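Local atomic coordinates of serpin-12 (Manduca sexta, PDB entry 6CJ7), a protein that inhibits serine proteases as a member of the serpin family and controls the prophenoloxidase activation system in larval hemolymph. Residues N169-F181 and V224-V236. Residues are numbered along the deposited sequence; the frame is centred on the assembly and turned at random.
Sequences NAVYFKGLWEIPF and VLPFEYNEYSLIV
The ring of F227 lies between two aromatic side chains of 169-181, W177 over one face and F173 over the other. F227 CB rests 3.5 Å from L176 O, and CD2 passes the same carbonyl and L176 N. Because CG stands anti to the carbonyl carbon (chi1 -72°), the ring turns back against the face of W177. Farther out, CE2 meets W177 CE3 and CZ3, while the tip atom F227 CZ comes to 3.4 Å from W177 CZ3 in an offset stack with the planes 12° apart. The edge of F173 meets the other face in a T-shaped pair, F173 CE1 lying 3.7 Å from F227 CZ. F173 CE2 also lies over the face of Y232, 3.7 Å from Y232 CD2, completing a four-ring cluster. An alanine in place of F227 would probably leave W177 and F173 without the ring that separates them and open a gap in this cluster.

A single beta bridge joins W177 and F227: E178 N gives P226 O an almost straight 3.0 Å hydrogen bond, and E228 N makes a weak one to L176 O. E228 forms a salt bridge with R90, and W177 NE1 bonds D327 O. The contact joins the end of strand 165-174 and the loop after it to the end of the hairpin of antiparallel strands 220-226 and 232-239, probably at the serpin breach, where the reactive-centre loop begins to insert into sheet A; L363 of strand 359-365 packs against F173 and F227.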
# COMPACT_ATOMS: atom_id res chain seq x y z
N ASN A 169 -5.27 4.65 7.53
CA ASN A 169 -5.07 4.77 6.09
C ASN A 169 -5.23 3.37 5.52
O ASN A 169 -4.41 2.49 5.81
CB ASN A 169 -3.71 5.36 5.75
CG ASN A 169 -3.55 6.77 6.26
OD1 ASN A 169 -3.15 6.99 7.42
ND2 ASN A 169 -3.90 7.74 5.42
N ALA A 170 -6.30 3.16 4.78
CA ALA A 170 -6.65 1.84 4.27
C ALA A 170 -6.81 1.92 2.76
O ALA A 170 -7.18 2.96 2.21
CB ALA A 170 -7.93 1.35 4.93
N VAL A 171 -6.54 0.80 2.08
CA VAL A 171 -6.69 0.79 0.62
C VAL A 171 -7.10 -0.60 0.17
O VAL A 171 -6.60 -1.61 0.68
CB VAL A 171 -5.41 1.28 -0.09
CG1 VAL A 171 -4.25 0.35 0.17
CG2 VAL A 171 -5.67 1.43 -1.59
N TYR A 172 -8.03 -0.64 -0.79
CA TYR A 172 -8.51 -1.87 -1.42
C TYR A 172 -8.41 -1.71 -2.92
O TYR A 172 -8.84 -0.69 -3.47
CB TYR A 172 -9.96 -2.17 -1.03
CG TYR A 172 -10.65 -3.19 -1.89
CD1 TYR A 172 -10.28 -4.52 -1.86
CD2 TYR A 172 -11.72 -2.83 -2.70
CE1 TYR A 172 -10.92 -5.47 -2.64
CE2 TYR A 172 -12.37 -3.78 -3.50
CZ TYR A 172 -11.97 -5.10 -3.45
OH TYR A 172 -12.62 -6.05 -4.21
N PHE A 173 -7.86 -2.72 -3.61
CA PHE A 173 -7.84 -2.69 -5.07
C PHE A 173 -8.32 -4.02 -5.63
O PHE A 173 -7.84 -5.08 -5.22
CB PHE A 173 -6.45 -2.39 -5.64
CG PHE A 173 -6.43 -2.27 -7.14
CD1 PHE A 173 -6.09 -3.35 -7.95
CD2 PHE A 173 -6.78 -1.08 -7.76
CE1 PHE A 173 -6.08 -3.26 -9.33
CE2 PHE A 173 -6.78 -0.97 -9.14
CZ PHE A 173 -6.42 -2.05 -9.93
N LYS A 174 -9.23 -3.95 -6.60
CA LYS A 174 -9.56 -5.08 -7.46
C LYS A 174 -9.80 -4.50 -8.84
O LYS A 174 -10.73 -3.71 -9.02
CB LYS A 174 -10.79 -5.84 -6.96
CG LYS A 174 -10.93 -7.27 -7.54
CD LYS A 174 -11.47 -7.29 -8.94
CE LYS A 174 -11.38 -8.68 -9.54
NZ LYS A 174 -11.64 -8.63 -10.99
N GLY A 175 -8.96 -4.86 -9.81
CA GLY A 175 -9.02 -4.28 -11.13
C GLY A 175 -9.56 -5.26 -12.16
O GLY A 175 -9.82 -6.43 -11.88
N LEU A 176 -9.75 -4.73 -13.36
CA LEU A 176 -10.16 -5.51 -14.52
C LEU A 176 -9.01 -5.50 -15.52
O LEU A 176 -8.54 -4.43 -15.91
CB LEU A 176 -11.42 -4.91 -15.14
CG LEU A 176 -12.18 -5.71 -16.19
CD1 LEU A 176 -13.34 -6.43 -15.54
CD2 LEU A 176 -12.66 -4.79 -17.30
N TRP A 177 -8.55 -6.67 -15.92
CA TRP A 177 -7.47 -6.72 -16.89
C TRP A 177 -7.91 -6.09 -18.21
O TRP A 177 -9.08 -6.15 -18.60
CB TRP A 177 -7.02 -8.15 -17.15
CG TRP A 177 -6.54 -8.89 -15.94
CD1 TRP A 177 -7.12 -9.99 -15.38
CD2 TRP A 177 -5.38 -8.60 -15.14
NE1 TRP A 177 -6.41 -10.40 -14.29
CE2 TRP A 177 -5.33 -9.58 -14.12
CE3 TRP A 177 -4.38 -7.61 -15.19
CZ2 TRP A 177 -4.32 -9.60 -13.15
CZ3 TRP A 177 -3.38 -7.63 -14.22
CH2 TRP A 177 -3.35 -8.63 -13.22
N GLU A 178 -6.94 -5.49 -18.90
CA GLU A 178 -7.18 -5.04 -20.27
C GLU A 178 -7.70 -6.17 -21.14
O GLU A 178 -8.63 -5.99 -21.94
CB GLU A 178 -5.88 -4.46 -20.84
CG GLU A 178 -6.00 -3.65 -22.11
CD GLU A 178 -4.66 -3.09 -22.53
OE1 GLU A 178 -3.73 -3.88 -22.77
OE2 GLU A 178 -4.53 -1.84 -22.60
N ILE A 179 -7.12 -7.35 -20.99
CA ILE A 179 -7.56 -8.55 -21.70
C ILE A 179 -7.81 -9.65 -20.67
O ILE A 179 -6.97 -9.87 -19.78
CB ILE A 179 -6.54 -8.97 -22.77
CG1 ILE A 179 -6.49 -7.91 -23.88
CG2 ILE A 179 -6.89 -10.33 -23.35
CD1 ILE A 179 -5.39 -8.14 -24.92
N PRO A 180 -8.94 -10.35 -20.74
CA PRO A 180 -9.26 -11.33 -19.71
C PRO A 180 -8.39 -12.57 -19.80
O PRO A 180 -7.89 -12.94 -20.87
CB PRO A 180 -10.73 -11.67 -19.98
CG PRO A 180 -10.93 -11.36 -21.42
CD PRO A 180 -10.02 -10.20 -21.73
N PHE A 181 -8.21 -13.21 -18.65
CA PHE A 181 -7.83 -14.62 -18.61
C PHE A 181 -9.06 -15.47 -18.87
O PHE A 181 -10.14 -15.20 -18.32
CB PHE A 181 -7.24 -14.99 -17.25
CG PHE A 181 -5.88 -14.43 -16.99
CD1 PHE A 181 -4.75 -15.12 -17.37
CD2 PHE A 181 -5.73 -13.22 -16.31
CE1 PHE A 181 -3.48 -14.61 -17.11
CE2 PHE A 181 -4.47 -12.71 -16.06
CZ PHE A 181 -3.35 -13.41 -16.45
N VAL A 224 4.70 -7.06 -17.12
CA VAL A 224 3.82 -5.94 -16.81
C VAL A 224 2.43 -6.27 -17.34
O VAL A 224 2.25 -6.40 -18.56
CB VAL A 224 4.33 -4.63 -17.43
CG1 VAL A 224 3.37 -3.48 -17.12
CG2 VAL A 224 5.75 -4.31 -16.95
N LEU A 225 1.46 -6.39 -16.44
CA LEU A 225 0.11 -6.78 -16.83
C LEU A 225 -0.83 -5.58 -16.72
O LEU A 225 -1.10 -5.12 -15.59
CB LEU A 225 -0.38 -7.93 -15.94
CG LEU A 225 0.61 -9.08 -15.80
CD1 LEU A 225 0.17 -10.09 -14.74
CD2 LEU A 225 0.81 -9.75 -17.16
N PRO A 226 -1.34 -5.03 -17.81
CA PRO A 226 -2.14 -3.80 -17.71
C PRO A 226 -3.58 -4.04 -17.30
O PRO A 226 -4.21 -5.04 -17.67
CB PRO A 226 -2.08 -3.22 -19.14
CG PRO A 226 -1.08 -4.06 -19.88
CD PRO A 226 -1.06 -5.39 -19.21
N PHE A 227 -4.10 -3.10 -16.51
CA PHE A 227 -5.52 -3.08 -16.19
C PHE A 227 -6.25 -2.18 -17.20
O PHE A 227 -5.63 -1.60 -18.09
CB PHE A 227 -5.73 -2.64 -14.74
CG PHE A 227 -5.31 -3.68 -13.73
CD1 PHE A 227 -4.06 -3.60 -13.10
CD2 PHE A 227 -6.17 -4.73 -13.38
CE1 PHE A 227 -3.69 -4.56 -12.14
CE2 PHE A 227 -5.79 -5.69 -12.44
CZ PHE A 227 -4.55 -5.60 -11.82
N GLU A 228 -7.57 -2.09 -17.05
CA GLU A 228 -8.42 -1.42 -18.04
C GLU A 228 -7.97 0.02 -18.28
O GLU A 228 -7.66 0.75 -17.35
CB GLU A 228 -9.88 -1.43 -17.56
CG GLU A 228 -10.90 -1.41 -18.69
CD GLU A 228 -12.35 -1.26 -18.24
OE1 GLU A 228 -12.61 -0.86 -17.09
OE2 GLU A 228 -13.25 -1.53 -19.07
N TYR A 229 -7.93 0.40 -19.57
CA TYR A 229 -7.53 1.74 -20.01
C TYR A 229 -6.10 2.08 -19.61
O TYR A 229 -5.71 3.26 -19.62
CB TYR A 229 -8.51 2.81 -19.51
CG TYR A 229 -9.95 2.50 -19.85
CD1 TYR A 229 -10.35 2.35 -21.17
CD2 TYR A 229 -10.91 2.34 -18.86
CE1 TYR A 229 -11.66 2.06 -21.50
CE2 TYR A 229 -12.23 2.05 -19.18
CZ TYR A 229 -12.60 1.90 -20.50
OH TYR A 229 -13.91 1.61 -20.82
N ASN A 230 -5.31 1.06 -19.30
CA ASN A 230 -3.93 1.19 -18.84
C ASN A 230 -3.81 2.17 -17.68
O ASN A 230 -2.81 2.87 -17.54
CB ASN A 230 -2.98 1.58 -19.97
CG ASN A 230 -1.54 1.19 -19.68
OD1 ASN A 230 -1.28 0.14 -19.09
ND2 ASN A 230 -0.60 2.04 -20.06
N GLU A 231 -4.83 2.22 -16.82
CA GLU A 231 -4.78 3.11 -15.66
C GLU A 231 -3.78 2.61 -14.64
O GLU A 231 -3.08 3.41 -14.00
CB GLU A 231 -6.17 3.21 -15.02
CG GLU A 231 -7.15 3.96 -15.90
CD GLU A 231 -8.57 3.86 -15.41
OE1 GLU A 231 -8.83 3.04 -14.49
OE2 GLU A 231 -9.43 4.60 -15.96
N TYR A 232 -3.70 1.30 -14.48
CA TYR A 232 -2.82 0.64 -13.52
C TYR A 232 -2.13 -0.52 -14.22
O TYR A 232 -2.61 -1.04 -15.23
CB TYR A 232 -3.58 0.10 -12.29
CG TYR A 232 -4.48 1.13 -11.64
CD1 TYR A 232 -3.99 1.99 -10.67
CD2 TYR A 232 -5.82 1.23 -12.00
CE1 TYR A 232 -4.81 2.94 -10.09
CE2 TYR A 232 -6.64 2.18 -11.44
CZ TYR A 232 -6.14 3.02 -10.46
OH TYR A 232 -6.97 3.96 -9.89
N SER A 233 -1.03 -0.98 -13.61
CA SER A 233 -0.37 -2.21 -14.03
C SER A 233 -0.09 -3.06 -12.81
O SER A 233 0.22 -2.53 -11.74
CB SER A 233 0.97 -1.94 -14.73
OG SER A 233 0.82 -1.08 -15.84
N LEU A 234 -0.17 -4.37 -12.98
CA LEU A 234 0.43 -5.29 -12.02
C LEU A 234 1.79 -5.69 -12.57
O LEU A 234 1.89 -6.30 -13.64
CB LEU A 234 -0.44 -6.53 -11.75
CG LEU A 234 -0.00 -7.29 -10.49
CD1 LEU A 234 -0.40 -6.51 -9.23
CD2 LEU A 234 -0.59 -8.70 -10.50
N ILE A 235 2.84 -5.30 -11.85
CA ILE A 235 4.21 -5.62 -12.22
C ILE A 235 4.62 -6.81 -11.37
O ILE A 235 4.61 -6.73 -10.14
CB ILE A 235 5.13 -4.41 -12.02
CG1 ILE A 235 4.63 -3.24 -12.88
CG2 ILE A 235 6.57 -4.77 -12.39
CD1 ILE A 235 5.32 -1.92 -12.59
N VAL A 236 4.91 -7.93 -12.02
CA VAL A 236 5.22 -9.17 -11.33
C VAL A 236 6.68 -9.50 -11.58
O VAL A 236 7.14 -9.49 -12.73
CB VAL A 236 4.31 -10.32 -11.79
CG1 VAL A 236 4.61 -11.59 -10.99
CG2 VAL A 236 2.85 -9.92 -11.65